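Local atomic coordinates of succinate dehydrogenase (Membrane anchor subunit) (Mycolicibacterium smegmatis, PDB entry 7D6V), a protein that forms the membrane anchor of the succinate dehydrogenase Sdh1, holds a Rieske-type Fe2S2 cluster within the membrane, and probably helps pass electrons from succinate to quinone. Residues C[67-71]-C[251-255]; C[174-178]-C[189-193]; C[183-187]-C[267-271]. All blocks are in the same frame, centred on the assembly; numbering follows the deposited sequence.

Contact 1 of 3, residues C[67-71]-C[251-255]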
loop_
_atom_site.group_PDB
_atom_site.type_symbol
_atom_site.label_atom_id
_atom_site.label_comp_id
_atom_site.label_asym_id
_atom_site.label_seq_id
_atom_site.Cartn_x
_atom_site.Cartn_y
_atom_site.Cartn_z
ATOM N N LEU C 67 -46.991 -28.916 5.766
ATOM C CA LEU C 67 -46.307 -29.240 7.008
ATOM C C LEU C 67 -45.295 -28.153 7.322
ATOM O O LEU C 67 -44.481 -27.789 6.469
ATOM C CB LEU C 67 -45.616 -30.600 6.923
ATOM C CG LEU C 67 -44.904 -31.069 8.191
ATOM C CD1 LEU C 67 -45.891 -31.236 9.330
ATOM C CD2 LEU C 67 -44.171 -32.361 7.925
ATOM N N THR C 68 -45.356 -27.635 8.541
ATOM C CA THR C 68 -44.407 -26.624 8.975
ATOM C C THR C 68 -42.997 -27.208 9.024
ATOM O O THR C 68 -42.815 -28.355 9.448
ATOM C CB THR C 68 -44.798 -26.092 10.353
ATOM O OG1 THR C 68 -46.120 -25.546 10.301
ATOM C CG2 THR C 68 -43.849 -25.018 10.784
ATOM N N PRO C 69 -41.979 -26.457 8.595
ATOM C CA PRO C 69 -40.596 -26.931 8.765
ATOM C C PRO C 69 -40.190 -27.130 10.213
ATOM O O PRO C 69 -39.279 -27.924 10.478
ATOM C CB PRO C 69 -39.765 -25.828 8.100
ATOM C CG PRO C 69 -40.696 -25.156 7.170
ATOM C CD PRO C 69 -42.049 -25.229 7.790
ATOM N N PHE C 70 -40.822 -26.435 11.159
ATOM C CA PHE C 70 -40.521 -26.632 12.571
ATOM C C PHE C 70 -41.054 -27.952 13.107
ATOM O O PHE C 70 -40.721 -28.321 14.238
ATOM C CB PHE C 70 -41.072 -25.466 13.395
ATOM C CG PHE C 70 -40.221 -24.229 13.341
ATOM C CD1 PHE C 70 -40.791 -22.983 13.191
ATOM C CD2 PHE C 70 -38.847 -24.315 13.447
ATOM C CE1 PHE C 70 -40.017 -21.848 13.140
ATOM C CE2 PHE C 70 -38.064 -23.180 13.398
ATOM C CZ PHE C 70 -38.652 -21.946 13.243
ATOM N N TYR C 71 -41.873 -28.663 12.331
ATOM C CA TYR C 71 -42.359 -29.989 12.690
ATOM C C TYR C 71 -42.023 -31.015 11.615
ATOM O O TYR C 71 -42.675 -32.059 11.545
ATOM C CB TYR C 71 -43.875 -29.975 12.910
ATOM C CG TYR C 71 -44.342 -29.316 14.183
ATOM C CD1 TYR C 71 -44.248 -27.944 14.349
ATOM C CD2 TYR C 71 -44.899 -30.064 15.209
ATOM C CE1 TYR C 71 -44.679 -27.339 15.504
ATOM C CE2 TYR C 71 -45.336 -29.465 16.368
ATOM C CZ TYR C 71 -45.222 -28.103 16.510
ATOM O OH TYR C 71 -45.656 -27.498 17.663
ATOM N N LEU C 251 -38.675 -18.529 7.662
ATOM C CA LEU C 251 -39.127 -19.610 8.528
ATOM C C LEU C 251 -40.269 -19.145 9.418
ATOM O O LEU C 251 -41.281 -19.843 9.572
ATOM C CB LEU C 251 -37.965 -20.120 9.379
ATOM C CG LEU C 251 -37.049 -21.182 8.777
ATOM C CD1 LEU C 251 -35.728 -21.219 9.523
ATOM C CD2 LEU C 251 -37.718 -22.540 8.803
ATOM N N VAL C 252 -40.124 -17.956 10.011
ATOM C CA VAL C 252 -41.169 -17.460 10.901
ATOM C C VAL C 252 -42.475 -17.259 10.141
ATOM O O VAL C 252 -43.546 -17.657 10.611
ATOM C CB VAL C 252 -40.713 -16.167 11.602
ATOM C CG1 VAL C 252 -41.872 -15.534 12.345
ATOM C CG2 VAL C 252 -39.577 -16.465 12.554
ATOM N N LEU C 253 -42.410 -16.654 8.952
ATOM C CA LEU C 253 -43.637 -16.435 8.187
ATOM C C LEU C 253 -44.244 -17.735 7.681
ATOM O O LEU C 253 -45.471 -17.866 7.633
ATOM C CB LEU C 253 -43.415 -15.460 7.030
ATOM C CG LEU C 253 -43.363 -13.954 7.327
ATOM C CD1 LEU C 253 -42.126 -13.484 8.054
ATOM C CD2 LEU C 253 -43.542 -13.181 6.029
ATOM N N THR C 254 -43.420 -18.705 7.284
ATOM C CA THR C 254 -43.960 -19.987 6.847
ATOM C C THR C 254 -44.716 -20.669 7.981
ATOM O O THR C 254 -45.854 -21.126 7.800
ATOM C CB THR C 254 -42.830 -20.871 6.325
ATOM O OG1 THR C 254 -41.986 -20.095 5.470
ATOM C CG2 THR C 254 -43.387 -22.039 5.530
ATOM N N ASP C 255 -44.107 -20.716 9.173
ATOM C CA ASP C 255 -44.814 -21.231 10.344
ATOM C C ASP C 255 -46.107 -20.472 10.595
ATOM O O ASP C 255 -47.152 -21.078 10.846
ATOM C CB ASP C 255 -43.930 -21.163 11.587
ATOM C CG ASP C 255 -44.404 -22.098 12.685
ATOM O OD1 ASP C 255 -43.691 -23.050 13.034
ATOM O OD2 ASP C 255 -45.512 -21.874 13.211
#
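The turn that leaves the two-stranded hairpin 60-61/66-67 is packed here on the transmembrane helix 240-264, a loop-on-helix contact inside the membrane anchor that buries 322 Å². Thr68 CA and Asp255 CA come within 5.6 Å, and the turn, tightened by the hydrogen bond from Tyr71 N to Thr68 O (3.0 Å), presents Thr68, Pro69 and Phe70 to one side of the helix. Pro69 CB rests on Leu251 CD2 at 3.9 Å, and Pro69 CD meets Thr254 CG2 at 4.1 Å, so the proline ring touches two residues three positions apart on the helix. Phe70 CZ lies 4.3 Å from Leu251 CB, adding to this apolar packing. Asp255 OD1 sits at the edge of the Phe70 ring, near its plane, 2.9 Å from Phe70 CD1, and the same Asp255 OD1 is 3.0 Å from Thr68 CG2; the carboxylate thus faces the electropositive ring rim and a methyl. Both are short contacts between an oxygen and carbons. The stronger polar partners lie outside the pair of segments: Asp255 OD2 forms a salt bridge with Arg52 of helix 33-55, and Thr254 OG1 hydrogen-bonds to Thr250 O one turn earlier. Phe45 of helix 33-55 touches Phe70, and Asn195 of helix 188-204 touches Pro69, placing the turn among three helices. The join between the two segments therefore rests mainly on apolar packing, with the carboxylate in close edge-on contact with the ring, while the buried charge of Asp255 is balanced by an arginine from a third segment.

Contact 2 of 3, residues C[174-178]-C[189-193]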
loop_
_atom_site.group_PDB
_atom_site.type_symbol
_atom_site.label_atom_id
_atom_site.label_comp_id
_atom_site.label_asym_id
_atom_site.label_seq_id
_atom_site.Cartn_x
_atom_site.Cartn_y
_atom_site.Cartn_z
ATOM N N ILE C 174 -42.188 -30.557 -2.021
ATOM C CA ILE C 174 -42.657 -31.196 -3.244
ATOM C C ILE C 174 -43.984 -31.906 -3.005
ATOM O O ILE C 174 -44.902 -31.827 -3.828
ATOM C CB ILE C 174 -41.589 -32.155 -3.794
ATOM C CG1 ILE C 174 -40.400 -31.363 -4.332
ATOM C CG2 ILE C 174 -42.170 -33.032 -4.882
ATOM C CD1 ILE C 174 -39.221 -32.219 -4.714
ATOM N N THR C 175 -44.116 -32.601 -1.874
ATOM C CA THR C 175 -45.377 -33.281 -1.605
ATOM C C THR C 175 -46.486 -32.326 -1.184
ATOM O O THR C 175 -47.650 -32.734 -1.150
ATOM C CB THR C 175 -45.191 -34.357 -0.537
ATOM O OG1 THR C 175 -44.800 -33.747 0.698
ATOM C CG2 THR C 175 -44.127 -35.345 -0.964
ATOM N N ALA C 176 -46.158 -31.071 -0.870
ATOM C CA ALA C 176 -47.188 -30.099 -0.527
ATOM C C ALA C 176 -48.101 -29.756 -1.698
ATOM O O ALA C 176 -49.181 -29.203 -1.476
ATOM C CB ALA C 176 -46.543 -28.825 0.012
ATOM N N PHE C 177 -47.701 -30.060 -2.933
ATOM C CA PHE C 177 -48.500 -29.727 -4.115
ATOM C C PHE C 177 -49.668 -30.706 -4.239
ATOM O O PHE C 177 -49.749 -31.531 -5.150
ATOM C CB PHE C 177 -47.637 -29.738 -5.367
ATOM C CG PHE C 177 -46.860 -28.478 -5.574
ATOM C CD1 PHE C 177 -47.427 -27.405 -6.234
ATOM C CD2 PHE C 177 -45.561 -28.366 -5.118
ATOM C CE1 PHE C 177 -46.718 -26.243 -6.429
ATOM C CE2 PHE C 177 -44.846 -27.208 -5.309
ATOM C CZ PHE C 177 -45.424 -26.144 -5.966
ATOM N N HIS C 178 -50.604 -30.583 -3.305
ATOM C CA HIS C 178 -51.713 -31.513 -3.208
ATOM C C HIS C 178 -53.032 -30.771 -3.057
ATOM O O HIS C 178 -53.088 -29.634 -2.587
ATOM C CB HIS C 178 -51.532 -32.483 -2.034
ATOM C CG HIS C 178 -52.428 -33.677 -2.103
ATOM N ND1 HIS C 178 -53.535 -33.823 -1.298
ATOM C CD2 HIS C 178 -52.390 -34.773 -2.895
ATOM C CE1 HIS C 178 -54.135 -34.966 -1.582
ATOM N NE2 HIS C 178 -53.462 -35.559 -2.549
ATOM N N ASN C 189 -48.076 -23.458 -1.185
ATOM C CA ASN C 189 -46.992 -23.955 -2.013
ATOM C C ASN C 189 -45.984 -22.855 -2.301
ATOM O O ASN C 189 -44.775 -23.089 -2.253
ATOM C CB ASN C 189 -47.557 -24.527 -3.309
ATOM C CG ASN C 189 -48.386 -25.769 -3.080
ATOM O OD1 ASN C 189 -49.572 -25.805 -3.393
ATOM N ND2 ASN C 189 -47.765 -26.795 -2.521
ATOM N N VAL C 190 -46.461 -21.645 -2.589
ATOM C CA VAL C 190 -45.551 -20.543 -2.889
ATOM C C VAL C 190 -44.685 -20.227 -1.677
ATOM O O VAL C 190 -43.458 -20.113 -1.780
ATOM C CB VAL C 190 -46.340 -19.309 -3.355
ATOM C CG1 VAL C 190 -45.391 -18.191 -3.730
ATOM C CG2 VAL C 190 -47.235 -19.667 -4.523
ATOM N N ILE C 191 -45.311 -20.102 -0.503
ATOM C CA ILE C 191 -44.557 -19.768 0.704
ATOM C C ILE C 191 -43.553 -20.869 1.033
ATOM O O ILE C 191 -42.373 -20.599 1.290
ATOM C CB ILE C 191 -45.519 -19.501 1.875
ATOM C CG1 ILE C 191 -46.470 -18.363 1.513
ATOM C CG2 ILE C 191 -44.748 -19.161 3.137
ATOM C CD1 ILE C 191 -47.548 -18.121 2.522
ATOM N N LEU C 192 -44.003 -22.129 1.013
ATOM C CA LEU C 192 -43.121 -23.246 1.340
ATOM C C LEU C 192 -41.964 -23.356 0.356
ATOM O O LEU C 192 -40.816 -23.569 0.762
ATOM C CB LEU C 192 -43.917 -24.549 1.363
ATOM C CG LEU C 192 -44.753 -24.862 2.599
ATOM C CD1 LEU C 192 -45.746 -25.965 2.301
ATOM C CD2 LEU C 192 -43.854 -25.264 3.749
ATOM N N THR C 193 -42.246 -23.236 -0.943
ATOM C CA THR C 193 -41.205 -23.375 -1.951
ATOM C C THR C 193 -40.192 -22.246 -1.856
ATOM O O THR C 193 -38.983 -22.480 -1.980
ATOM C CB THR C 193 -41.837 -23.425 -3.339
ATOM O OG1 THR C 193 -42.736 -24.536 -3.412
ATOM C CG2 THR C 193 -40.772 -23.580 -4.412
#
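Two consecutive helices of the membrane anchor, 155-175 and 188-204, meet where the first gives way to an inverse gamma turn centred on Phe177, closed by a hydrogen bond from His178 N to Ala176 O at 2.7 Å. The side chain of Asn189, in the first turn of the second helix, reaches back to this turn. With chi1 at m and chi2 near 119°, Asn189 ND2 donates to Ala176 O (3.0 Å, N-H...O angle 165°), a nearly straight hydrogen bond to the carbonyl that also closes the gamma turn. The other end of the amide, OD1, accepts from Gly186 N, so one side chain ties the incoming turn to the loop just before its own helix. Phe177 takes chi1 m and chi2 near -86°, which lays its ring against this asparagine: Asn189 CB stands 4.0 Å from the centroid of the Phe177 ring, 25° off the normal, in a CH-pi contact, and Asn189 ND2 lies over the same ring, 3.6 Å from Phe177 CG. Thr193, also m, turns its hydroxyl back on its own helix, Thr193 OG1 donating to Asn189 O at 2.8 Å; the same Thr193 OG1 is 3.9 Å from Phe177 CE2. On the helix side of the turn the methyl of Ala176 packs on Leu192, and Tyr66 of strand 66-67 touches both residues. Thr254 and Ile258 of helix 240-264 also touch Leu192. In its m,t conformation Leu192 brings CD1 to the methyl of Ala176: Ala176 CB meets Leu192 CD1 at 3.7 Å.

Contact 3 of 3, residues C[183-187]-C[267-271]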
loop_
_atom_site.group_PDB
_atom_site.type_symbol
_atom_site.label_atom_id
_atom_site.label_comp_id
_atom_site.label_asym_id
_atom_site.label_seq_id
_atom_site.Cartn_x
_atom_site.Cartn_y
_atom_site.Cartn_z
ATOM N N PHE C 183 -53.694 -32.947 -7.856
ATOM C CA PHE C 183 -52.724 -31.865 -7.893
ATOM C C PHE C 183 -53.353 -30.565 -7.400
ATOM O O PHE C 183 -54.547 -30.314 -7.588
ATOM C CB PHE C 183 -52.184 -31.696 -9.310
ATOM C CG PHE C 183 -51.105 -30.665 -9.429
ATOM C CD1 PHE C 183 -51.332 -29.483 -10.107
ATOM C CD2 PHE C 183 -49.864 -30.876 -8.859
ATOM C CE1 PHE C 183 -50.345 -28.536 -10.213
ATOM C CE2 PHE C 183 -48.874 -29.928 -8.965
ATOM C CZ PHE C 183 -49.116 -28.757 -9.645
ATOM N N GLY C 184 -52.539 -29.740 -6.756
ATOM C CA GLY C 184 -53.037 -28.522 -6.146
ATOM C C GLY C 184 -51.956 -27.474 -6.043
ATOM O O GLY C 184 -50.765 -27.788 -5.955
ATOM N N PHE C 185 -52.383 -26.212 -6.048
ATOM C CA PHE C 185 -51.481 -25.067 -5.981
ATOM C C PHE C 185 -52.220 -23.963 -5.238
ATOM O O PHE C 185 -53.273 -23.517 -5.700
ATOM C CB PHE C 185 -51.081 -24.629 -7.391
ATOM C CG PHE C 185 -50.033 -23.562 -7.433
ATOM C CD1 PHE C 185 -49.078 -23.466 -6.440
ATOM C CD2 PHE C 185 -49.993 -22.664 -8.483
ATOM C CE1 PHE C 185 -48.111 -22.492 -6.488
ATOM C CE2 PHE C 185 -49.029 -21.685 -8.535
ATOM C CZ PHE C 185 -48.086 -21.598 -7.537
ATOM N N GLY C 186 -51.716 -23.553 -4.077
ATOM C CA GLY C 186 -52.532 -22.715 -3.216
ATOM C C GLY C 186 -51.901 -21.615 -2.385
ATOM O O GLY C 186 -52.427 -21.299 -1.316
ATOM N N LEU C 187 -50.764 -21.076 -2.817
ATOM C CA LEU C 187 -50.027 -20.008 -2.137
ATOM C C LEU C 187 -49.337 -20.484 -0.864
ATOM O O LEU C 187 -48.290 -19.947 -0.484
ATOM C CB LEU C 187 -50.957 -18.841 -1.789
ATOM C CG LEU C 187 -50.347 -17.647 -1.056
ATOM C CD1 LEU C 187 -49.296 -16.958 -1.910
ATOM C CD2 LEU C 187 -51.419 -16.680 -0.608
ATOM N N SER C 267 -57.037 -20.767 2.355
ATOM C CA SER C 267 -55.687 -20.946 1.837
ATOM C C SER C 267 -55.399 -20.103 0.604
ATOM O O SER C 267 -54.228 -19.945 0.252
ATOM C CB SER C 267 -55.434 -22.417 1.503
ATOM O OG SER C 267 -54.147 -22.587 0.933
ATOM N N ASP C 268 -56.426 -19.552 -0.044
ATOM C CA ASP C 268 -56.282 -18.882 -1.336
ATOM C C ASP C 268 -55.728 -19.850 -2.384
ATOM O O ASP C 268 -54.630 -19.682 -2.918
ATOM C CB ASP C 268 -55.416 -17.623 -1.217
ATOM C CG ASP C 268 -55.533 -16.717 -2.421
ATOM O OD1 ASP C 268 -54.701 -16.837 -3.340
ATOM O OD2 ASP C 268 -56.464 -15.889 -2.452
ATOM N N LEU C 269 -56.518 -20.884 -2.658
ATOM C CA LEU C 269 -56.128 -21.919 -3.604
ATOM C C LEU C 269 -56.193 -21.409 -5.039
ATOM O O LEU C 269 -56.958 -20.500 -5.369
ATOM C CB LEU C 269 -57.038 -23.139 -3.464
ATOM C CG LEU C 269 -56.673 -24.292 -2.530
ATOM C CD1 LEU C 269 -57.729 -25.363 -2.674
ATOM C CD2 LEU C 269 -55.301 -24.871 -2.822
ATOM N N ARG C 270 -55.371 -22.014 -5.897
ATOM C CA ARG C 270 -55.403 -21.767 -7.331
ATOM C C ARG C 270 -55.972 -22.940 -8.108
ATOM O O ARG C 270 -56.492 -22.737 -9.209
ATOM C CB ARG C 270 -53.991 -21.458 -7.852
ATOM C CG ARG C 270 -53.518 -20.043 -7.582
ATOM C CD ARG C 270 -53.154 -19.881 -6.116
ATOM N NE ARG C 270 -52.637 -18.561 -5.791
ATOM C CZ ARG C 270 -51.357 -18.232 -5.878
ATOM N NH1 ARG C 270 -50.961 -17.007 -5.563
ATOM N NH2 ARG C 270 -50.470 -19.137 -6.261
ATOM N N PHE C 271 -55.888 -24.150 -7.558
ATOM C CA PHE C 271 -56.531 -25.354 -8.082
ATOM C C PHE C 271 -57.427 -25.886 -6.966
ATOM O O PHE C 271 -56.999 -26.691 -6.137
ATOM C CB PHE C 271 -55.509 -26.377 -8.538
ATOM C CG PHE C 271 -54.724 -25.947 -9.743
ATOM C CD1 PHE C 271 -53.789 -24.932 -9.653
ATOM C CD2 PHE C 271 -54.934 -26.549 -10.966
ATOM C CE1 PHE C 271 -53.073 -24.532 -10.754
ATOM C CE2 PHE C 271 -54.221 -26.153 -12.073
ATOM C CZ PHE C 271 -53.289 -25.141 -11.967
#
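Two irregular loops pair here at one end of the helical bundle: loop 183-187 leads into helix 188-204, and loop 267-271 follows helix 240-264 near the C-terminus. They run in roughly opposed directions, 140° apart, and Gly186 CA comes within 3.7 Å of Leu269 CA. Phe185 O is a shared acceptor, taking Arg270 N at 2.6 Å and Phe271 N at 3.3 Å, so two successive amides converge on one carbonyl. Gly186 O receives Ser267 OG at 3.1 Å. Ser267 O at 2.7 Å and Asp268 O at 3.2 Å also crowd Gly186 O but, being acceptors too, do not bond to it. Gly186 N is satisfied by Asn189 OD1, and Phe271 O by Ser179 OG. A long salt bridge joins Arg270 NE to Asp268 OD1 (3.6 Å), while the guanidinium lies over the Phe185 ring in a cation-pi contact that is weak at best. Phe183 points its ring edge at the face of Phe271, T-shaped, with centroids 5.9 Å apart. A beta carbon on Gly186 would clash with Leu269, whose CD2 lies 3.5 Å from Gly186 CA.

Overall arrangement
Along the chain the segments run 67-71 (contact 1), 174-178 (contact 2), 183-187 (contact 3), 189-193 (contact 2), 251-255 (contact 1) and 267-271 (contact 3). The centre of contact 2 lies 12 Å from that of contact 1 and 9 Å from that of contact 3; contact 1 and contact 3 are 18 Å apart. Contact 1 joins loop 67-71 to helix 240-264, contact 2 the end of helix 155-175 to helix 188-204, and contact 3 the loops before helix 188-204 and after helix 240-264. These two helices meet where Thr254 CG2 touches Leu192 CD2 at 3.7 Å. The Fe2S2 cluster lies about 12 Å from the Leu251 side chain.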